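Local coordinates for invasion-associated protein (PDB 4LJ1) that is a non-catalytic NlpC/P60-domain protein of Mycobacterium tuberculosis that binds peptidoglycan and has been linked to cell-wall stabilisation, at residues P22-A26 / G36-G40; A82-I88 / A99-G103. One frame throughout, in Å; residues are numbered along the deposited sequence.

How the contacts relate
Both contacts belong to the NlpC/P60 domain, yet they share no helix or strand and sit on opposite sides of the chain's centre, their own centres about 24 Å apart and their nearest atoms about 12 Å. Contact 1 is peripheral, about 17 Å from that centre, and joins two loops that flank strand 34-35 through one backbone hydrogen bond, a water and glycine-lined backbone packing. Contact 2 lies about 8 Å from the centre and pairs strands 87-90 and 97-103, together with the turn leading into the first of them, through four backbone hydrogen bonds. It buries 485 Å² against 262 Å² and relies far more on apolar side chains, including Leu87, Ile88 and Leu100.

Contact 1 of 2, residues P22-A26 / G36-G40; sequences PFSWA and GTGTG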
ATOM      1  N   PRO A  22      -3.888 -14.826   0.612  1.00  8.40           N
ATOM      2  CA  PRO A  22      -2.632 -15.073   1.341  1.00  8.00           C
ATOM      3  C   PRO A  22      -1.454 -14.228   0.910  1.00  7.33           C
ATOM      4  O   PRO A  22      -1.339 -13.818  -0.238  1.00  7.19           O
ATOM      5  CB  PRO A  22      -2.335 -16.562   1.073  1.00 10.41           C
ATOM      6  CG  PRO A  22      -3.514 -17.117   0.432  1.00 14.74           C
ATOM      7  CD  PRO A  22      -4.365 -16.027  -0.102  1.00  9.87           C
ATOM      8  N   PHE A  23      -0.542 -14.035   1.863  1.00  7.47           N
ATOM      9  CA  PHE A  23       0.787 -13.566   1.534  1.00  7.59           C
ATOM     10  C   PHE A  23       1.471 -14.537   0.567  1.00  6.52           C
ATOM     11  O   PHE A  23       1.408 -15.763   0.746  1.00  8.02           O
ATOM     12  CB  PHE A  23       1.638 -13.440   2.808  1.00  8.48           C
ATOM     13  CG  PHE A  23       3.061 -13.048   2.526  1.00  8.53           C
ATOM     14  CD1 PHE A  23       3.384 -11.741   2.206  1.00 10.43           C
ATOM     15  CD2 PHE A  23       4.057 -14.002   2.451  1.00 11.53           C
ATOM     16  CE1 PHE A  23       4.700 -11.382   1.897  1.00 10.92           C
ATOM     17  CE2 PHE A  23       5.359 -13.645   2.141  1.00 12.29           C
ATOM     18  CZ  PHE A  23       5.671 -12.340   1.852  1.00 11.51           C
ATOM     19  N   SER A  24       2.179 -13.985  -0.407  1.00  6.59           N
ATOM     20  CA  SER A  24       3.051 -14.768  -1.265  1.00  6.56           C
ATOM     21  C   SER A  24       4.232 -13.879  -1.625  1.00  6.81           C
ATOM     22  O   SER A  24       4.070 -12.790  -2.160  1.00  6.73           O
ATOM     23  CB  SER A  24       2.315 -15.204  -2.541  1.00  7.02           C
ATOM     24  OG  SER A  24       3.172 -16.049  -3.292  1.00  8.90           O
ATOM     25  N   TRP A  25       5.438 -14.370  -1.346  1.00  6.98           N
ATOM     26  CA  TRP A  25       6.661 -13.625  -1.642  0.50  7.45           C
ATOM     27  C   TRP A  25       6.701 -13.229  -3.092  1.00  7.02           C
ATOM     28  O   TRP A  25       6.586 -14.088  -3.945  1.00  7.83           O
ATOM     29  CB  TRP A  25       7.883 -14.506  -1.342  0.50  8.72           C
ATOM     30  CG  TRP A  25       9.176 -13.837  -1.684  0.50  8.66           C
ATOM     31  CD1 TRP A  25       9.876 -13.887  -2.884  0.50  8.86           C
ATOM     32  CD2 TRP A  25       9.922 -12.915  -0.835  0.50  9.09           C
ATOM     33  NE1 TRP A  25      10.995 -13.098  -2.820  0.50  9.31           N
ATOM     34  CE2 TRP A  25      11.079 -12.488  -1.610  0.50  9.66           C
ATOM     35  CE3 TRP A  25       9.769 -12.449   0.462  0.50 10.23           C
ATOM     36  CZ2 TRP A  25      12.025 -11.622  -1.096  0.50 12.19           C
ATOM     37  CZ3 TRP A  25      10.731 -11.572   0.973  0.50 11.41           C
ATOM     38  CH2 TRP A  25      11.830 -11.170   0.210  0.50 11.68           C
ATOM     39  N   ALA A  26       6.855 -11.937  -3.390  1.00  7.32           N
ATOM     40  CA  ALA A  26       6.909 -11.415  -4.760  1.00  7.56           C
ATOM     41  C   ALA A  26       5.624 -11.683  -5.540  1.00  8.00           C
ATOM     42  O   ALA A  26       5.638 -11.685  -6.764  1.00  9.67           O
ATOM     43  CB  ALA A  26       8.152 -11.906  -5.520  1.00 10.09           C
ATOM     44  N   GLY A  36       3.766 -16.435  -6.500  1.00 10.48           N
ATOM     45  CA  GLY A  36       4.967 -15.731  -6.139  1.00 10.25           C
ATOM     46  C   GLY A  36       6.211 -16.475  -6.585  1.00 10.42           C
ATOM     47  O   GLY A  36       6.167 -17.328  -7.475  1.00 13.35           O
ATOM     48  N   THR A  37       7.334 -16.116  -5.974  1.00 10.49           N
ATOM     49  CA  THR A  37       8.606 -16.783  -6.190  1.00 10.67           C
ATOM     50  C   THR A  37       9.213 -17.151  -4.840  1.00  9.27           C
ATOM     51  O   THR A  37       8.667 -16.792  -3.803  1.00  9.63           O
ATOM     52  CB  THR A  37       9.607 -15.930  -6.988  1.00 12.28           C
ATOM     53  OG1 THR A  37       9.989 -14.798  -6.202  1.00 12.90           O
ATOM     54  CG2 THR A  37       9.035 -15.507  -8.375  1.00 16.14           C
ATOM     55  N   GLY A  38      10.343 -17.861  -4.813  1.00  9.69           N
ATOM     56  CA  GLY A  38      10.842 -18.328  -3.522  1.00  9.54           C
ATOM     57  C   GLY A  38       9.776 -19.135  -2.822  1.00  9.46           C
ATOM     58  O   GLY A  38       9.116 -19.965  -3.446  1.00 10.61           O
ATOM     59  N   THR A  39       9.576 -18.895  -1.523  1.00  9.07           N
ATOM     60  CA  THR A  39       8.587 -19.666  -0.787  1.00 10.33           C
ATOM     61  C   THR A  39       7.151 -19.436  -1.286  1.00 10.80           C
ATOM     62  O   THR A  39       6.256 -20.181  -0.920  1.00 12.77           O
ATOM     63  CB  THR A  39       8.646 -19.371   0.710  1.00 12.20           C
ATOM     64  OG1 THR A  39       8.272 -18.002   0.940  1.00 11.71           O
ATOM     65  CG2 THR A  39      10.045 -19.646   1.269  1.00 13.05           C
ATOM     66  N   GLY A  40       6.941 -18.385  -2.078  1.00  9.83           N
ATOM     67  CA  GLY A  40       5.631 -18.116  -2.690  1.00  9.88           C
ATOM     68  C   GLY A  40       5.394 -18.803  -4.027  1.00 10.29           C
ATOM     69  O   GLY A  40       4.366 -18.574  -4.641  1.00 10.79           O
TER
HETATM   70  O   HOH W   1       5.697 -16.758   0.405  1.00 10.50           O
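Trp25 and Thr37 are joined by a direct backbone hydrogen bond: Thr37 N donates to Trp25 O over 3.0 Å at an N-H...O angle of 159°, tilted 20° from the carbonyl plane. The same carbonyl oxygen receives a CA-H...O contact, with Gly36 CA 3.2 Å from Trp25 O.

A water provides a second polar link. It accepts from Trp25 N at 3.0 Å and lies 2.9 Å from Thr39 OG1, so both the N-H and the C=O of Trp25 are engaged from the 36-40 side.

Close backbone packing accompanies these bonds, Ser24 CA to Gly40 CA being 4.5 Å. Ser24 OG, anti to the backbone N (chi1 -176°), reaches Gly40 O at 3.1 Å, although its hydrogen bond goes to Thr43 O.

Side-chain contact centres on Trp25. In one of its two modelled conformers Thr37 OG1 lies in plane at the indole edge, 3.4 Å from Trp25 CD1; for the other this contact is doubtful.

Phe23-Ser24-Trp25-Ala26 appears to correspond to the Tyr-x-Trp-Gly start of the family's Y-x-W-G-G motif. Because the N-H and C=O of Trp25 carry the direct and water-mediated bonds, the join probably depends little on which conformer the indole adopts.

Contact 2 of 2, residues A82-I88 / A99-G103; sequences ARKGDLI and ALYLG
The phenol ring of Tyr101 meets the main chain of the opposing segment at its edge: Arg83 O lies near the ring plane, 3.5 Å from Tyr101 CD2. Tyr101 belongs to the second strand of an antiparallel beta hairpin, 87-90 and 97-103, in the antiparallel sheet of the NlpC/P60 domain. On one face, centred over the ring, stands Gly103 N, 3.5 Å above the plane. Two apolar groups approach obliquely, Ala82 CB at 3.8 Å from Tyr101 CE2 and Ile88 CD1 at 3.7 Å from Tyr101 CD1. The ring reaches them because CG is anti to the backbone N (chi1 -172°), while the hydroxyl is engaged beyond the segment by Gly105 N.

Within the hairpin, Ile88 and Ala99 form a hydrogen-bonded pair, with both N-H...O bonds made; Leu87 and Leu100 form the adjacent non-hydrogen-bonded pair. The pairing runs on past the strand: Tyr101 N donates to Asp86 O over 2.8 Å, nearly along the C=O axis (175° at the oxygen), and Gly85 N donates to Tyr101 O over 2.8 Å. Both polar backbone atoms of Tyr101 are therefore used by residues of the incoming turn.

Side chains alternate across the sheet. Leu87 CD2 is 4.0 Å from Leu100 CD1. Leu87 and Leu100 pack on helix 48-57, whereas Ile88, sharing the other face with Ala99, meets Leu128, Val119 and Met124.

A type II turn from Arg83 to Asp86 delivers the chain to the hairpin, and Asp86 N donates to Arg83 O to close it. The Asp86 carboxylate braces that turn while OD1 makes a salt bridge to Arg130: Arg83 N donates to Asp86 OD2 over 2.9 Å, approaching from 59° above the carboxylate plane.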
ATOM      1  N   ALA A  82      -2.751  13.290   7.315  1.00 11.74           N
ATOM      2  CA  ALA A  82      -3.081  12.061   6.563  1.00 11.33           C
ATOM      3  C   ALA A  82      -4.525  12.052   6.097  1.00 11.81           C
ATOM      4  O   ALA A  82      -5.417  12.556   6.778  1.00 15.19           O
ATOM      5  CB  ALA A  82      -2.823  10.843   7.434  1.00 12.69           C
ATOM      6  N   ARG A  83      -4.739  11.417   4.951  1.00 12.05           N
ATOM      7  CA  ARG A  83      -6.060  11.226   4.355  1.00 13.55           C
ATOM      8  C   ARG A  83      -6.179   9.796   3.872  1.00 10.67           C
ATOM      9  O   ARG A  83      -5.192   9.191   3.467  1.00  9.64           O
ATOM     10  CB  ARG A  83      -6.260  12.169   3.162  0.50 13.43           C
ATOM     11  CG  ARG A  83      -6.333  13.635   3.540  0.50 16.72           C
ATOM     12  CD  ARG A  83      -6.477  14.492   2.301  0.30 23.06           C
ATOM     13  NE  ARG A  83      -6.297  15.900   2.618  0.30 27.73           N
ATOM     14  CZ  ARG A  83      -6.181  16.853   1.706  0.30 32.02           C
ATOM     15  NH1 ARG A  83      -6.224  16.544   0.419  0.30 35.88           N
ATOM     16  NH2 ARG A  83      -6.019  18.111   2.086  0.30 35.89           N
ATOM     17  N   LYS A  84      -7.385   9.248   3.891  1.00 11.66           N
ATOM     18  CA  LYS A  84      -7.569   7.944   3.313  1.00 12.50           C
ATOM     19  C   LYS A  84      -7.033   7.909   1.878  1.00 10.40           C
ATOM     20  O   LYS A  84      -7.147   8.876   1.115  1.00 11.99           O
ATOM     21  CB  LYS A  84      -9.012   7.462   3.423  1.00 16.46           C
ATOM     22  CG  LYS A  84     -10.072   8.204   2.646  1.00 19.50           C
ATOM     23  CD  LYS A  84     -11.410   7.455   2.787  1.00 23.15           C
ATOM     24  CE  LYS A  84     -12.634   8.310   2.538  0.50 23.67           C
ATOM     25  NZ  LYS A  84     -13.875   7.510   2.744  0.50 24.74           N
ATOM     26  N   GLY A  85      -6.388   6.793   1.542  1.00  9.45           N
ATOM     27  CA  GLY A  85      -5.713   6.614   0.269  1.00  9.22           C
ATOM     28  C   GLY A  85      -4.224   6.904   0.323  1.00  8.37           C
ATOM     29  O   GLY A  85      -3.479   6.461  -0.549  1.00  9.72           O
ATOM     30  N   ASP A  86      -3.764   7.639   1.330  1.00  8.52           N
ATOM     31  CA  ASP A  86      -2.335   7.867   1.469  1.00  7.64           C
ATOM     32  C   ASP A  86      -1.656   6.518   1.777  1.00  7.35           C
ATOM     33  O   ASP A  86      -2.269   5.629   2.344  1.00  8.08           O
ATOM     34  CB  ASP A  86      -2.059   8.850   2.605  1.00  8.00           C
ATOM     35  CG  ASP A  86      -2.474  10.280   2.308  1.00  8.94           C
ATOM     36  OD1 ASP A  86      -2.762  10.614   1.125  1.00  9.98           O
ATOM     37  OD2 ASP A  86      -2.459  11.101   3.256  1.00  9.82           O
ATOM     38  N   LEU A  87      -0.386   6.431   1.434  1.00  7.32           N
ATOM     39  CA  LEU A  87       0.424   5.235   1.709  1.00  7.05           C
ATOM     40  C   LEU A  87       1.253   5.430   2.973  1.00  6.75           C
ATOM     41  O   LEU A  87       1.877   6.483   3.168  1.00  7.17           O
ATOM     42  CB  LEU A  87       1.350   4.987   0.521  1.00  7.15           C
ATOM     43  CG  LEU A  87       0.685   4.681  -0.825  1.00  8.33           C
ATOM     44  CD1 LEU A  87       1.756   4.517  -1.894  1.00  9.64           C
ATOM     45  CD2 LEU A  87      -0.189   3.440  -0.714  1.00  9.82           C
ATOM     46  N   ILE A  88       1.223   4.416   3.821  1.00  6.85           N
ATOM     47  CA  ILE A  88       2.017   4.316   5.040  1.00  6.77           C
ATOM     48  C   ILE A  88       3.213   3.416   4.748  1.00  6.08           C
ATOM     49  O   ILE A  88       3.061   2.393   4.075  1.00  7.44           O
ATOM     50  CB  ILE A  88       1.155   3.719   6.169  1.00  7.54           C
ATOM     51  CG1 ILE A  88       0.037   4.683   6.574  1.00  8.83           C
ATOM     52  CG2 ILE A  88       2.017   3.355   7.388  1.00  9.64           C
ATOM     53  CD1 ILE A  88      -1.071   4.034   7.372  1.00 12.44           C
ATOM     54  N   ALA A  99       1.711   0.071   3.256  1.00  6.50           N
ATOM     55  CA  ALA A  99       0.325  -0.244   3.553  1.00  6.46           C
ATOM     56  C   ALA A  99      -0.544   0.902   3.062  1.00  6.71           C
ATOM     57  O   ALA A  99      -0.046   1.994   2.832  1.00  7.50           O
ATOM     58  CB  ALA A  99       0.128  -0.479   5.050  1.00  7.76           C
ATOM     59  N   LEU A 100      -1.835   0.644   2.899  1.00  6.89           N
ATOM     60  CA  LEU A 100      -2.772   1.639   2.389  1.00  6.57           C
ATOM     61  C   LEU A 100      -3.586   2.211   3.558  1.00  6.56           C
ATOM     62  O   LEU A 100      -4.297   1.479   4.253  1.00  7.47           O
ATOM     63  CB  LEU A 100      -3.711   0.980   1.383  1.00  7.05           C
ATOM     64  CG  LEU A 100      -4.758   1.865   0.688  1.00  8.53           C
ATOM     65  CD1 LEU A 100      -4.103   2.954  -0.161  1.00 10.68           C
ATOM     66  CD2 LEU A 100      -5.706   1.029  -0.141  1.00 10.80           C
ATOM     67  N   TYR A 101      -3.486   3.525   3.798  1.00  7.08           N
ATOM     68  CA  TYR A 101      -4.264   4.138   4.867  1.00  7.42           C
ATOM     69  C   TYR A 101      -5.728   4.224   4.474  1.00  8.30           C
ATOM     70  O   TYR A 101      -6.055   4.682   3.386  1.00  9.43           O
ATOM     71  CB  TYR A 101      -3.718   5.533   5.205  1.00  7.62           C
ATOM     72  CG  TYR A 101      -4.348   6.154   6.448  1.00  8.21           C
ATOM     73  CD1 TYR A 101      -4.520   5.411   7.604  1.00  8.65           C
ATOM     74  CD2 TYR A 101      -4.794   7.460   6.459  1.00  9.18           C
ATOM     75  CE1 TYR A 101      -5.109   5.943   8.724  1.00  9.88           C
ATOM     76  CE2 TYR A 101      -5.360   8.009   7.605  1.00 10.45           C
ATOM     77  CZ  TYR A 101      -5.531   7.240   8.735  1.00 10.27           C
ATOM     78  OH  TYR A 101      -6.124   7.739   9.893  1.00 12.47           O
ATOM     79  N   LEU A 102      -6.606   3.804   5.382  1.00  8.73           N
ATOM     80  CA  LEU A 102      -8.046   3.771   5.124  1.00  9.42           C
ATOM     81  C   LEU A 102      -8.810   4.886   5.815  1.00 10.16           C
ATOM     82  O   LEU A 102     -10.024   4.993   5.630  1.00 12.73           O
ATOM     83  CB  LEU A 102      -8.626   2.436   5.583  1.00  9.59           C
ATOM     84  CG  LEU A 102      -8.035   1.187   4.940  1.00  9.52           C
ATOM     85  CD1 LEU A 102      -8.543  -0.070   5.608  1.00 12.30           C
ATOM     86  CD2 LEU A 102      -8.321   1.156   3.437  1.00 12.06           C
ATOM     87  N   GLY A 103      -8.103   5.714   6.578  1.00  9.70           N
ATOM     88  CA  GLY A 103      -8.726   6.686   7.450  1.00 11.27           C
ATOM     89  C   GLY A 103      -9.091   6.069   8.787  1.00 11.13           C
ATOM     90  O   GLY A 103      -9.092   4.840   8.965  1.00 11.87           O
TER